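Local structure of PrimPol AEP domain (PP-N190) (Cyanophage S-2L, 6ZP9) at residues W127-L141 against E184-P196. The protein probably synthesises primers and extends DNA on a template, as the catalytic archaeo-eukaryotic primase (AEP) domain of a phage primase-polymerase. Numbering follows the deposited sequence.
With CA (calcium ion), chain C.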
loop_
_atom_site.group_PDB
_atom_site.type_symbol
_atom_site.label_atom_id
_atom_site.label_comp_id
_atom_site.label_asym_id
_atom_site.label_seq_id
_atom_site.Cartn_x
_atom_site.Cartn_y
_atom_site.Cartn_z
ATOM N N TRP A 127 -6.028 -3.567 5.720
ATOM C CA TRP A 127 -6.918 -4.609 6.218
ATOM C C TRP A 127 -6.973 -5.698 5.149
ATOM O O TRP A 127 -7.493 -5.470 4.048
ATOM C CB TRP A 127 -8.311 -4.051 6.524
ATOM C CG TRP A 127 -8.380 -3.068 7.675
ATOM C CD1 TRP A 127 -8.785 -3.327 8.962
ATOM C CD2 TRP A 127 -8.073 -1.670 7.629
ATOM N NE1 TRP A 127 -8.732 -2.175 9.717
ATOM C CE2 TRP A 127 -8.305 -1.145 8.924
ATOM C CE3 TRP A 127 -7.618 -0.809 6.623
ATOM C CZ2 TRP A 127 -8.090 0.199 9.238
ATOM C CZ3 TRP A 127 -7.405 0.534 6.942
ATOM C CH2 TRP A 127 -7.644 1.021 8.239
ATOM N N VAL A 128 -6.422 -6.877 5.462
ATOM C CA VAL A 128 -6.252 -7.950 4.485
ATOM C C VAL A 128 -7.395 -8.943 4.618
ATOM O O VAL A 128 -7.769 -9.326 5.733
ATOM C CB VAL A 128 -4.894 -8.649 4.678
ATOM C CG1 VAL A 128 -4.720 -9.749 3.640
ATOM C CG2 VAL A 128 -3.769 -7.625 4.587
ATOM N N PHE A 129 -7.950 -9.367 3.483
ATOM C CA PHE A 129 -9.053 -10.316 3.475
ATOM C C PHE A 129 -8.545 -11.750 3.326
ATOM O O PHE A 129 -7.423 -11.995 2.873
ATOM C CB PHE A 129 -10.034 -9.987 2.351
ATOM C CG PHE A 129 -10.632 -8.623 2.463
ATOM C CD1 PHE A 129 -11.610 -8.361 3.413
ATOM C CD2 PHE A 129 -10.215 -7.598 1.625
ATOM C CE1 PHE A 129 -12.163 -7.095 3.527
ATOM C CE2 PHE A 129 -10.761 -6.335 1.731
ATOM C CZ PHE A 129 -11.735 -6.082 2.684
ATOM N N HIS A 130 -9.398 -12.707 3.715
ATOM C CA HIS A 130 -9.026 -14.115 3.607
ATOM C C HIS A 130 -8.991 -14.602 2.159
ATOM O O HIS A 130 -8.288 -15.576 1.860
ATOM C CB HIS A 130 -9.972 -14.980 4.460
ATOM C CG HIS A 130 -11.421 -14.873 4.088
ATOM N ND1 HIS A 130 -11.921 -15.328 2.884
ATOM C CD2 HIS A 130 -12.488 -14.394 4.777
ATOM C CE1 HIS A 130 -13.226 -15.117 2.838
ATOM N NE2 HIS A 130 -13.597 -14.557 3.975
ATOM N N SER A 131 -9.696 -13.936 1.254
ATOM C CA SER A 131 -9.752 -14.305 -0.155
ATOM C C SER A 131 -9.702 -13.046 -1.006
ATOM O O SER A 131 -10.039 -11.957 -0.528
ATOM C CB SER A 131 -11.031 -15.095 -0.475
ATOM O OG SER A 131 -11.209 -16.178 0.429
ATOM N N PRO A 132 -9.284 -13.159 -2.271
ATOM C CA PRO A 132 -9.285 -11.983 -3.145
ATOM C C PRO A 132 -10.699 -11.465 -3.341
ATOM O O PRO A 132 -11.653 -12.237 -3.392
ATOM C CB PRO A 132 -8.697 -12.511 -4.458
ATOM C CG PRO A 132 -7.973 -13.773 -4.087
ATOM C CD PRO A 132 -8.799 -14.356 -2.979
ATOM N N VAL A 133 -10.824 -10.149 -3.455
ATOM C CA VAL A 133 -12.112 -9.472 -3.587
ATOM C C VAL A 133 -12.241 -8.935 -5.007
ATOM O O VAL A 133 -11.325 -8.275 -5.509
ATOM C CB VAL A 133 -12.245 -8.345 -2.545
ATOM C CG1 VAL A 133 -13.573 -7.603 -2.667
ATOM C CG2 VAL A 133 -12.097 -8.931 -1.140
ATOM N N ASP A 134 -13.371 -9.217 -5.655
ATOM C CA ASP A 134 -13.629 -8.688 -6.992
ATOM C C ASP A 134 -13.641 -7.165 -6.967
ATOM O O ASP A 134 -13.950 -6.542 -5.947
ATOM C CB ASP A 134 -14.976 -9.193 -7.538
ATOM C CG ASP A 134 -14.957 -10.681 -7.915
ATOM O OD1 ASP A 134 -13.862 -11.296 -7.995
ATOM O OD2 ASP A 134 -16.053 -11.240 -8.143
ATOM N N VAL A 135 -13.335 -6.563 -8.124
ATOM C CA VAL A 135 -13.161 -5.109 -8.184
ATOM C C VAL A 135 -14.412 -4.343 -7.754
ATOM O O VAL A 135 -14.283 -3.395 -6.962
ATOM C CB VAL A 135 -12.647 -4.696 -9.572
ATOM C CG1 VAL A 135 -12.706 -3.188 -9.741
ATOM C CG2 VAL A 135 -11.216 -5.186 -9.742
ATOM N N PRO A 136 -15.624 -4.674 -8.226
ATOM C CA PRO A 136 -16.795 -3.883 -7.787
ATOM C C PRO A 136 -16.997 -3.877 -6.275
ATOM O O PRO A 136 -17.177 -2.800 -5.682
ATOM C CB PRO A 136 -17.953 -4.556 -8.538
ATOM C CG PRO A 136 -17.328 -5.075 -9.769
ATOM C CD PRO A 136 -15.987 -5.591 -9.321
ATOM N N ALA A 137 -16.950 -5.052 -5.632
ATOM C CA ALA A 137 -17.053 -5.123 -4.176
ATOM C C ALA A 137 -15.913 -4.365 -3.505
ATOM O O ALA A 137 -16.135 -3.588 -2.568
ATOM C CB ALA A 137 -17.057 -6.580 -3.720
ATOM N N TRP A 138 -14.682 -4.582 -3.974
ATOM C CA TRP A 138 -13.540 -3.875 -3.401
ATOM C C TRP A 138 -13.721 -2.368 -3.505
ATOM O O TRP A 138 -13.452 -1.633 -2.545
ATOM C CB TRP A 138 -12.240 -4.304 -4.094
ATOM C CG TRP A 138 -11.057 -3.579 -3.550
ATOM C CD1 TRP A 138 -10.285 -3.957 -2.487
ATOM C CD2 TRP A 138 -10.521 -2.324 -4.008
ATOM N NE1 TRP A 138 -9.305 -3.020 -2.256
ATOM C CE2 TRP A 138 -9.424 -2.011 -3.179
ATOM C CE3 TRP A 138 -10.864 -1.437 -5.037
ATOM C CZ2 TRP A 138 -8.666 -0.849 -3.344
ATOM C CZ3 TRP A 138 -10.107 -0.276 -5.201
ATOM C CH2 TRP A 138 -9.021 0.003 -4.357
ATOM N N THR A 139 -14.169 -1.886 -4.671
ATOM C CA THR A 139 -14.281 -0.446 -4.884
ATOM C C THR A 139 -15.223 0.176 -3.865
ATOM O O THR A 139 -14.945 1.256 -3.326
ATOM C CB THR A 139 -14.762 -0.151 -6.312
ATOM O OG1 THR A 139 -13.803 -0.636 -7.264
ATOM C CG2 THR A 139 -14.959 1.343 -6.523
ATOM N N GLU A 140 -16.325 -0.515 -3.564
ATOM C CA GLU A 140 -17.285 -0.007 -2.591
ATOM C C GLU A 140 -16.709 -0.017 -1.180
ATOM O O GLU A 140 -16.862 0.960 -0.441
ATOM C CB GLU A 140 -18.575 -0.823 -2.651
ATOM C CG GLU A 140 -19.614 -0.418 -1.601
ATOM C CD GLU A 140 -20.259 0.939 -1.879
ATOM O OE1 GLU A 140 -19.973 1.538 -2.944
ATOM O OE2 GLU A 140 -21.061 1.403 -1.033
ATOM N N LEU A 141 -16.033 -1.106 -0.798
ATOM C CA LEU A 141 -15.400 -1.170 0.518
ATOM C C LEU A 141 -14.360 -0.074 0.685
ATOM O O LEU A 141 -14.279 0.562 1.745
ATOM C CB LEU A 141 -14.746 -2.536 0.722
ATOM C CG LEU A 141 -15.662 -3.735 0.957
ATOM C CD1 LEU A 141 -14.889 -5.046 0.843
ATOM C CD2 LEU A 141 -16.359 -3.632 2.306
ATOM N N GLU A 184 -4.189 -11.116 11.324
ATOM C CA GLU A 184 -5.630 -11.302 11.189
ATOM C C GLU A 184 -6.092 -11.064 9.757
ATOM O O GLU A 184 -5.568 -10.198 9.048
ATOM C CB GLU A 184 -6.384 -10.380 12.146
ATOM C CG GLU A 184 -6.083 -10.670 13.630
ATOM C CD GLU A 184 -6.622 -12.016 14.141
ATOM O OE1 GLU A 184 -7.510 -12.629 13.506
ATOM O OE2 GLU A 184 -6.150 -12.461 15.207
ATOM N N LEU A 185 -7.078 -11.855 9.341
ATOM C CA LEU A 185 -7.679 -11.772 8.017
ATOM C C LEU A 185 -9.156 -11.449 8.179
ATOM O O LEU A 185 -9.825 -12.025 9.043
ATOM C CB LEU A 185 -7.499 -13.079 7.251
ATOM C CG LEU A 185 -6.044 -13.477 6.955
ATOM C CD1 LEU A 185 -5.949 -14.803 6.222
ATOM C CD2 LEU A 185 -5.356 -12.378 6.177
ATOM N N TYR A 186 -9.659 -10.527 7.363
ATOM C CA TYR A 186 -11.032 -10.053 7.463
ATOM C C TYR A 186 -11.897 -10.697 6.392
ATOM O O TYR A 186 -11.409 -11.257 5.407
ATOM C CB TYR A 186 -11.099 -8.521 7.352
ATOM C CG TYR A 186 -10.624 -7.853 8.611
ATOM C CD1 TYR A 186 -11.490 -7.641 9.670
ATOM C CD2 TYR A 186 -9.292 -7.496 8.768
ATOM C CE1 TYR A 186 -11.055 -7.067 10.842
ATOM C CE2 TYR A 186 -8.840 -6.918 9.945
ATOM C CZ TYR A 186 -9.728 -6.712 10.982
ATOM O OH TYR A 186 -9.293 -6.135 12.157
ATOM N N ASP A 187 -13.198 -10.616 6.607
ATOM C CA ASP A 187 -14.157 -11.086 5.640
ATOM C C ASP A 187 -14.831 -9.895 4.991
ATOM O O ASP A 187 -15.290 -8.992 5.702
ATOM C CB ASP A 187 -15.200 -11.980 6.306
ATOM C CG ASP A 187 -16.313 -12.364 5.365
ATOM O OD1 ASP A 187 -16.101 -13.292 4.557
ATOM O OD2 ASP A 187 -17.389 -11.727 5.427
ATOM N N PRO A 188 -14.893 -9.846 3.660
ATOM C CA PRO A 188 -15.435 -8.647 2.996
ATOM C C PRO A 188 -16.899 -8.379 3.305
ATOM O O PRO A 188 -17.323 -7.214 3.313
ATOM C CB PRO A 188 -15.223 -8.945 1.506
ATOM C CG PRO A 188 -14.960 -10.421 1.427
ATOM C CD PRO A 188 -14.311 -10.799 2.706
ATOM N N GLY A 189 -17.692 -9.421 3.545
ATOM C CA GLY A 189 -19.081 -9.198 3.905
ATOM C C GLY A 189 -19.222 -8.602 5.290
ATOM O O GLY A 189 -20.022 -7.688 5.503
ATOM N N GLN A 190 -18.452 -9.109 6.250
ATOM C CA GLN A 190 -18.442 -8.508 7.578
ATOM C C GLN A 190 -17.949 -7.072 7.512
ATOM O O GLN A 190 -18.478 -6.194 8.194
ATOM C CB GLN A 190 -17.569 -9.336 8.528
ATOM C CG GLN A 190 -18.062 -10.760 8.715
ATOM C CD GLN A 190 -17.388 -11.468 9.874
ATOM O OE1 GLN A 190 -16.180 -11.711 9.852
ATOM N NE2 GLN A 190 -18.167 -11.795 10.901
ATOM N N MET A 191 -16.943 -6.813 6.676
ATOM C CA MET A 191 -16.406 -5.462 6.557
ATOM C C MET A 191 -17.445 -4.512 5.977
ATOM O O MET A 191 -17.521 -3.340 6.373
ATOM C CB MET A 191 -15.136 -5.484 5.695
ATOM C CG MET A 191 -14.404 -4.163 5.641
ATOM S SD MET A 191 -13.675 -3.732 7.238
ATOM C CE MET A 191 -12.157 -4.685 7.148
ATOM N N LEU A 192 -18.270 -5.004 5.052
ATOM C CA LEU A 192 -19.314 -4.164 4.477
ATOM C C LEU A 192 -20.322 -3.721 5.533
ATOM O O LEU A 192 -20.891 -2.632 5.423
ATOM C CB LEU A 192 -20.009 -4.914 3.342
ATOM C CG LEU A 192 -20.872 -4.091 2.386
ATOM C CD1 LEU A 192 -20.076 -2.929 1.789
ATOM C CD2 LEU A 192 -21.411 -4.986 1.291
ATOM N N GLN A 193 -20.542 -4.533 6.570
ATOM C CA GLN A 193 -21.488 -4.168 7.620
ATOM C C GLN A 193 -20.927 -3.119 8.571
ATOM O O GLN A 193 -21.668 -2.250 9.033
ATOM C CB GLN A 193 -21.889 -5.400 8.414
ATOM C CG GLN A 193 -22.565 -6.465 7.594
ATOM C CD GLN A 193 -23.257 -7.458 8.470
ATOM O OE1 GLN A 193 -24.419 -7.266 8.839
ATOM N NE2 GLN A 193 -22.543 -8.514 8.851
ATOM N N VAL A 194 -19.630 -3.187 8.888
ATOM C CA VAL A 194 -19.043 -2.232 9.824
ATOM C C VAL A 194 -18.701 -0.897 9.165
ATOM O O VAL A 194 -18.631 0.121 9.858
ATOM C CB VAL A 194 -17.805 -2.850 10.500
ATOM C CG1 VAL A 194 -18.099 -4.276 10.896
ATOM C CG2 VAL A 194 -16.602 -2.801 9.585
ATOM N N LEU A 195 -18.490 -0.869 7.851
ATOM C CA LEU A 195 -18.273 0.340 7.074
ATOM C C LEU A 195 -19.592 0.809 6.492
ATOM O O LEU A 195 -20.270 0.046 5.794
ATOM C CB LEU A 195 -17.276 0.089 5.941
ATOM C CG LEU A 195 -15.865 -0.329 6.351
ATOM C CD1 LEU A 195 -14.981 -0.587 5.127
ATOM C CD2 LEU A 195 -15.272 0.728 7.249
ATOM N N PRO A 196 -20.000 2.042 6.774
ATOM C CA PRO A 196 -21.193 2.695 6.204
ATOM C C PRO A 196 -21.032 3.067 4.742
ATOM O O PRO A 196 -20.466 4.109 4.409
ATOM C CB PRO A 196 -21.342 3.951 7.048
ATOM C CG PRO A 196 -20.633 3.624 8.324
ATOM C CD PRO A 196 -19.453 2.806 7.906
HETATM CA CA CA C . -10.509 -13.267 10.906
HETATM O O HOH W 1 -9.864 -11.231 12.432
HETATM O O HOH W 2 -12.555 -14.026 9.926
HETATM O O HOH W 3 -11.228 -14.358 12.949
HETATM O O HOH W 4 -11.933 -11.218 11.428
#
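Phe129, at the end of strand 123-129, and Tyr186 form a single parallel beta bridge; two residues after Tyr186, the C-terminal helix 188-194 of the AEP domain begins and packs beside helix 135-149. Two backbone bonds make the bridge, Tyr186 N to Val128 O (2.8 Å) and His130 N to Tyr186 O (3.0 Å). Next to it, Leu185 O binds a calcium ion that also carries four waters.

The indole edge of Trp127 points at the face of the Tyr186 ring in an offset edge-to-face pair, planes at 62°; Trp127 NE1 and Tyr186 OH bond to the carbonyls of Pro110 and Arg111.

Apolar contacts continue along the helix. Phe129 CD1 lies 3.7 Å from Pro188 CD, Met191 bends at chi2 and chi3 to bring CE to Trp127 CB, and Leu141 CD2 touches Met191 CG and Leu192 CD1.

At the helix start Asp187, the N-cap, uses both oxygens: OD2 accepts from Gln190 N, while OD1 takes a nearly straight bond from His130 NE2 (2.9 Å, 163°) on its anti lone pair. Ring and carboxylate are almost coplanar, and the imidazole is held at its other nitrogen too, with ND1 2.7 Å from Ser131 OG.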